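Local coordinates for protein Alpha/beta hydrolase (Streptomyces albidoflavus, PDB 6KSU) that probably cyclises nonribosomal peptides by macrolactamization, joining residues of opposite chirality, as a stand-alone enzyme related to penicillin-binding proteins and beta-lactamases, at residues Pro163-Ser175 with Ala459-Leu471. Sequence-based numbering, arbitrary orientation.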
loop_
_atom_site.group_PDB
_atom_site.type_symbol
_atom_site.label_atom_id
_atom_site.label_comp_id
_atom_site.label_asym_id
_atom_site.label_seq_id
_atom_site.Cartn_x
_atom_site.Cartn_y
_atom_site.Cartn_z
ATOM N N PRO A 163 2.645 -1.172 -22.883
ATOM C CA PRO A 163 3.843 -0.325 -22.875
ATOM C C PRO A 163 4.299 -0.026 -21.455
ATOM O O PRO A 163 3.495 0.287 -20.578
ATOM C CB PRO A 163 3.387 0.945 -23.608
ATOM C CG PRO A 163 1.900 0.926 -23.541
ATOM C CD PRO A 163 1.495 -0.516 -23.520
ATOM N N ALA A 164 5.603 -0.141 -21.233
ATOM C CA ALA A 164 6.172 0.222 -19.949
ATOM C C ALA A 164 6.094 1.734 -19.741
ATOM O O ALA A 164 5.810 2.515 -20.658
ATOM C CB ALA A 164 7.622 -0.248 -19.857
ATOM N N LEU A 165 6.377 2.147 -18.510
ATOM C CA LEU A 165 6.276 3.549 -18.138
ATOM C C LEU A 165 7.548 4.315 -18.482
ATOM O O LEU A 165 7.487 5.503 -18.824
ATOM C CB LEU A 165 5.972 3.629 -16.643
ATOM C CG LEU A 165 5.007 4.609 -16.022
ATOM C CD1 LEU A 165 3.861 4.917 -16.959
ATOM C CD2 LEU A 165 4.474 3.966 -14.754
ATOM N N PHE A 166 8.689 3.641 -18.400
ATOM C CA PHE A 166 10.054 4.105 -18.607
ATOM C C PHE A 166 10.908 2.859 -18.407
ATOM O O PHE A 166 10.352 1.813 -18.043
ATOM C CB PHE A 166 10.432 5.227 -17.641
ATOM C CG PHE A 166 9.975 5.002 -16.236
ATOM C CD1 PHE A 166 10.582 4.047 -15.438
ATOM C CD2 PHE A 166 8.939 5.758 -15.702
ATOM C CE1 PHE A 166 10.163 3.827 -14.143
ATOM C CE2 PHE A 166 8.506 5.555 -14.392
ATOM C CZ PHE A 166 9.109 4.593 -13.609
ATOM N N PRO A 167 12.222 2.887 -18.654
ATOM C CA PRO A 167 13.014 1.655 -18.492
ATOM C C PRO A 167 13.155 1.277 -17.035
ATOM O O PRO A 167 13.189 2.148 -16.141
ATOM C CB PRO A 167 14.375 2.025 -19.116
ATOM C CG PRO A 167 14.030 3.161 -20.058
ATOM C CD PRO A 167 13.013 3.939 -19.318
ATOM N N PRO A 168 13.262 -0.015 -16.730
ATOM C CA PRO A 168 13.243 -0.464 -15.331
ATOM C C PRO A 168 14.344 0.176 -14.499
ATOM O O PRO A 168 15.529 0.085 -14.825
ATOM C CB PRO A 168 13.435 -1.979 -15.445
ATOM C CG PRO A 168 12.947 -2.330 -16.836
ATOM C CD PRO A 168 13.238 -1.133 -17.695
ATOM N N GLY A 169 13.943 0.835 -13.415
ATOM C CA GLY A 169 14.885 1.366 -12.450
ATOM C C GLY A 169 15.016 2.874 -12.423
ATOM O O GLY A 169 15.678 3.400 -11.519
ATOM N N LEU A 170 14.388 3.587 -13.363
ATOM C CA LEU A 170 14.622 5.023 -13.487
ATOM C C LEU A 170 13.811 5.836 -12.479
ATOM O O LEU A 170 14.228 6.940 -12.118
ATOM C CB LEU A 170 14.342 5.474 -14.934
ATOM C CG LEU A 170 14.627 6.913 -15.423
ATOM C CD1 LEU A 170 13.451 7.858 -15.185
ATOM C CD2 LEU A 170 15.891 7.490 -14.814
ATOM N N ALA A 171 12.691 5.309 -11.976
ATOM C CA ALA A 171 11.885 6.090 -11.043
ATOM C C ALA A 171 10.868 5.208 -10.313
ATOM O O ALA A 171 10.442 4.162 -10.807
ATOM C CB ALA A 171 11.166 7.229 -11.769
ATOM N N PHE A 172 10.451 5.678 -9.144
ATOM C CA PHE A 172 9.386 5.022 -8.399
ATOM C C PHE A 172 8.035 5.279 -9.068
ATOM O O PHE A 172 7.717 6.415 -9.429
ATOM C CB PHE A 172 9.373 5.528 -6.964
ATOM C CG PHE A 172 8.265 4.944 -6.121
ATOM C CD1 PHE A 172 8.476 3.774 -5.387
ATOM C CD2 PHE A 172 7.016 5.549 -6.067
ATOM C CE1 PHE A 172 7.470 3.206 -4.611
ATOM C CE2 PHE A 172 5.984 4.990 -5.272
ATOM C CZ PHE A 172 6.215 3.821 -4.544
ATOM N N SER A 173 7.256 4.219 -9.265
ATOM C CA SER A 173 5.848 4.384 -9.606
ATOM C C SER A 173 5.057 3.230 -9.001
ATOM O O SER A 173 5.296 2.066 -9.334
ATOM C CB SER A 173 5.634 4.463 -11.122
ATOM O OG SER A 173 4.268 4.704 -11.420
ATOM N N TYR A 174 4.103 3.554 -8.129
ATOM C CA TYR A 174 3.353 2.515 -7.434
ATOM C C TYR A 174 2.555 1.688 -8.433
ATOM O O TYR A 174 1.968 2.226 -9.373
ATOM C CB TYR A 174 2.428 3.156 -6.409
ATOM C CG TYR A 174 1.797 2.212 -5.419
ATOM C CD1 TYR A 174 2.264 2.135 -4.100
ATOM C CD2 TYR A 174 0.713 1.418 -5.775
ATOM C CE1 TYR A 174 1.664 1.285 -3.160
ATOM C CE2 TYR A 174 0.102 0.557 -4.824
ATOM C CZ TYR A 174 0.591 0.501 -3.531
ATOM O OH TYR A 174 -0.001 -0.332 -2.610
ATOM N N SER A 175 2.533 0.372 -8.229
ATOM C CA SER A 175 1.986 -0.530 -9.243
ATOM C C SER A 175 1.384 -1.758 -8.560
ATOM O O SER A 175 2.110 -2.582 -8.007
ATOM C CB SER A 175 3.075 -0.926 -10.252
ATOM O OG SER A 175 2.609 -1.913 -11.155
ATOM N N ALA A 459 10.149 14.467 -18.819
ATOM C CA ALA A 459 9.749 13.126 -19.224
ATOM C C ALA A 459 8.696 12.496 -18.315
ATOM O O ALA A 459 7.930 11.636 -18.772
ATOM C CB ALA A 459 10.975 12.203 -19.292
ATOM N N LEU A 460 8.633 12.907 -17.051
ATOM C CA LEU A 460 7.698 12.327 -16.100
ATOM C C LEU A 460 7.009 13.401 -15.280
ATOM O O LEU A 460 7.611 14.416 -14.917
ATOM C CB LEU A 460 8.395 11.365 -15.129
ATOM C CG LEU A 460 8.745 10.022 -15.735
ATOM C CD1 LEU A 460 9.212 9.095 -14.623
ATOM C CD2 LEU A 460 7.516 9.490 -16.455
ATOM N N LEU A 461 5.745 13.140 -14.982
ATOM C CA LEU A 461 5.005 13.795 -13.919
ATOM C C LEU A 461 4.705 12.741 -12.856
ATOM O O LEU A 461 4.192 11.662 -13.182
ATOM C CB LEU A 461 3.724 14.401 -14.511
ATOM C CG LEU A 461 2.588 15.085 -13.760
ATOM C CD1 LEU A 461 1.781 15.926 -14.771
ATOM C CD2 LEU A 461 1.673 14.114 -12.966
ATOM N N GLN A 462 5.052 13.015 -11.593
ATOM C CA GLN A 462 4.619 12.110 -10.541
ATOM C C GLN A 462 3.953 12.864 -9.391
ATOM O O GLN A 462 4.328 13.992 -9.055
ATOM C CB GLN A 462 5.773 11.191 -10.044
ATOM C CG GLN A 462 6.938 11.842 -9.381
ATOM C CD GLN A 462 8.050 10.851 -9.055
ATOM O OE1 GLN A 462 9.023 11.215 -8.410
ATOM N NE2 GLN A 462 7.908 9.597 -9.500
ATOM N N TYR A 463 2.937 12.210 -8.817
ATOM C CA TYR A 463 2.136 12.657 -7.677
ATOM C C TYR A 463 1.410 11.450 -7.104
ATOM O O TYR A 463 1.087 10.511 -7.835
ATOM C CB TYR A 463 1.100 13.728 -8.067
ATOM C CG TYR A 463 -0.133 13.201 -8.801
ATOM C CD1 TYR A 463 -1.338 12.994 -8.123
ATOM C CD2 TYR A 463 -0.101 12.928 -10.173
ATOM C CE1 TYR A 463 -2.478 12.536 -8.785
ATOM C CE2 TYR A 463 -1.235 12.452 -10.849
ATOM C CZ TYR A 463 -2.426 12.264 -10.139
ATOM O OH TYR A 463 -3.566 11.801 -10.767
ATOM N N GLY A 464 1.108 11.507 -5.806
ATOM C CA GLY A 464 0.519 10.350 -5.129
ATOM C C GLY A 464 1.320 9.068 -5.329
ATOM O O GLY A 464 0.758 7.972 -5.355
ATOM N N GLY A 465 2.636 9.194 -5.509
ATOM C CA GLY A 465 3.511 8.060 -5.747
ATOM C C GLY A 465 3.341 7.356 -7.077
ATOM O O GLY A 465 3.997 6.339 -7.297
ATOM N N ARG A 466 2.489 7.844 -7.980
ATOM C CA ARG A 466 2.440 7.296 -9.329
ATOM C C ARG A 466 3.213 8.197 -10.288
ATOM O O ARG A 466 3.286 9.409 -10.087
ATOM C CB ARG A 466 0.997 7.152 -9.827
ATOM C CG ARG A 466 0.374 5.802 -9.483
ATOM C CD ARG A 466 -0.154 5.802 -8.050
ATOM N NE ARG A 466 -1.096 4.716 -7.797
ATOM C CZ ARG A 466 -1.545 4.395 -6.585
ATOM N NH1 ARG A 466 -1.125 5.100 -5.536
ATOM N NH2 ARG A 466 -2.396 3.370 -6.421
ATOM N N ALA A 467 3.807 7.584 -11.318
ATOM C CA ALA A 467 4.395 8.292 -12.444
ATOM C C ALA A 467 3.420 8.257 -13.613
ATOM O O ALA A 467 2.604 7.345 -13.749
ATOM C CB ALA A 467 5.739 7.677 -12.887
ATOM N N MET A 468 3.498 9.276 -14.450
ATOM C CA MET A 468 2.737 9.315 -15.690
ATOM C C MET A 468 3.698 9.670 -16.806
ATOM O O MET A 468 4.426 10.657 -16.698
ATOM C CB MET A 468 1.591 10.325 -15.592
ATOM C CG MET A 468 0.825 10.182 -14.279
ATOM S SD MET A 468 -0.902 10.656 -14.266
ATOM C CE MET A 468 -1.503 10.039 -15.821
ATOM N N HIS A 469 3.679 8.881 -17.876
ATOM C CA HIS A 469 4.630 9.030 -18.966
ATOM C C HIS A 469 4.175 10.080 -19.981
ATOM O O HIS A 469 3.100 9.957 -20.570
ATOM C CB HIS A 469 4.812 7.682 -19.668
ATOM C CG HIS A 469 5.960 7.655 -20.622
ATOM N ND1 HIS A 469 6.100 6.684 -21.591
ATOM C CD2 HIS A 469 7.029 8.478 -20.755
ATOM C CE1 HIS A 469 7.208 6.910 -22.279
ATOM N NE2 HIS A 469 7.788 7.994 -21.792
ATOM N N ARG A 470 5.011 11.093 -20.219
ATOM C CA ARG A 470 4.752 12.042 -21.310
ATOM C C ARG A 470 4.733 11.318 -22.654
ATOM O O ARG A 470 5.714 10.678 -23.040
ATOM C CB ARG A 470 5.810 13.142 -21.326
ATOM C CG ARG A 470 5.532 14.283 -22.283
ATOM C CD ARG A 470 6.469 15.435 -21.988
ATOM N NE ARG A 470 6.204 16.629 -22.788
ATOM C CZ ARG A 470 7.049 17.652 -22.898
ATOM N NH1 ARG A 470 8.221 17.614 -22.270
ATOM N NH2 ARG A 470 6.723 18.716 -23.627
ATOM N N LEU A 471 3.621 11.406 -23.369
ATOM C CA LEU A 471 3.487 10.604 -24.570
ATOM C C LEU A 471 4.296 11.210 -25.705
ATOM O O LEU A 471 4.475 12.434 -25.780
ATOM C CB LEU A 471 2.029 10.474 -24.983
ATOM C CG LEU A 471 1.085 9.757 -24.030
ATOM C CD1 LEU A 471 -0.255 9.522 -24.729
ATOM C CD2 LEU A 471 1.713 8.456 -23.558
ATOM O OXT LEU A 471 4.783 10.479 -26.567
HETATM O O HOH W 1 11.097 8.556 -8.013
#
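The irregular segment 163-175 comes closest to the hairpin 459-471 where Ser173 passes Arg466, their CA atoms 4.5 Å apart, and Tyr174 N donates to Gly465 O in the type I' turn Tyr463-Arg466 (2.9 Å). Two residues on from Gly465, Ala467 N gives an almost straight bond to Ser173 OG (2.9 Å, 169°), which reaches the strand because OG stands anti to the backbone N of Ser173 (chi1 -176°). Tyr174 and Arg466 run side by side in the same direction: CD2 of the ring lies 3.7 Å from NH2, over one face of the guanidinium, with the two planes 24° apart. Arg466 NE also forms a salt bridge with Asp140. The hairpin closes the C-terminal eight-stranded antiparallel barrel, so the contact docks this barrel on the beta-lactamase-like domain beside Tyr174, probably the tyrosine of a Ser83-Lys86-Tyr174 active site. Farther from the turn the packing is largely apolar. Leu460 crosses Phe166 at about a right angle, its CD1 3.5 Å from CD2 of the ring, and Ala467 CB meets the edge of that ring at CE2 (3.8 Å). The exception is Leu165 O, which sits over one face of the His469 imidazole, 3.2 Å from CG.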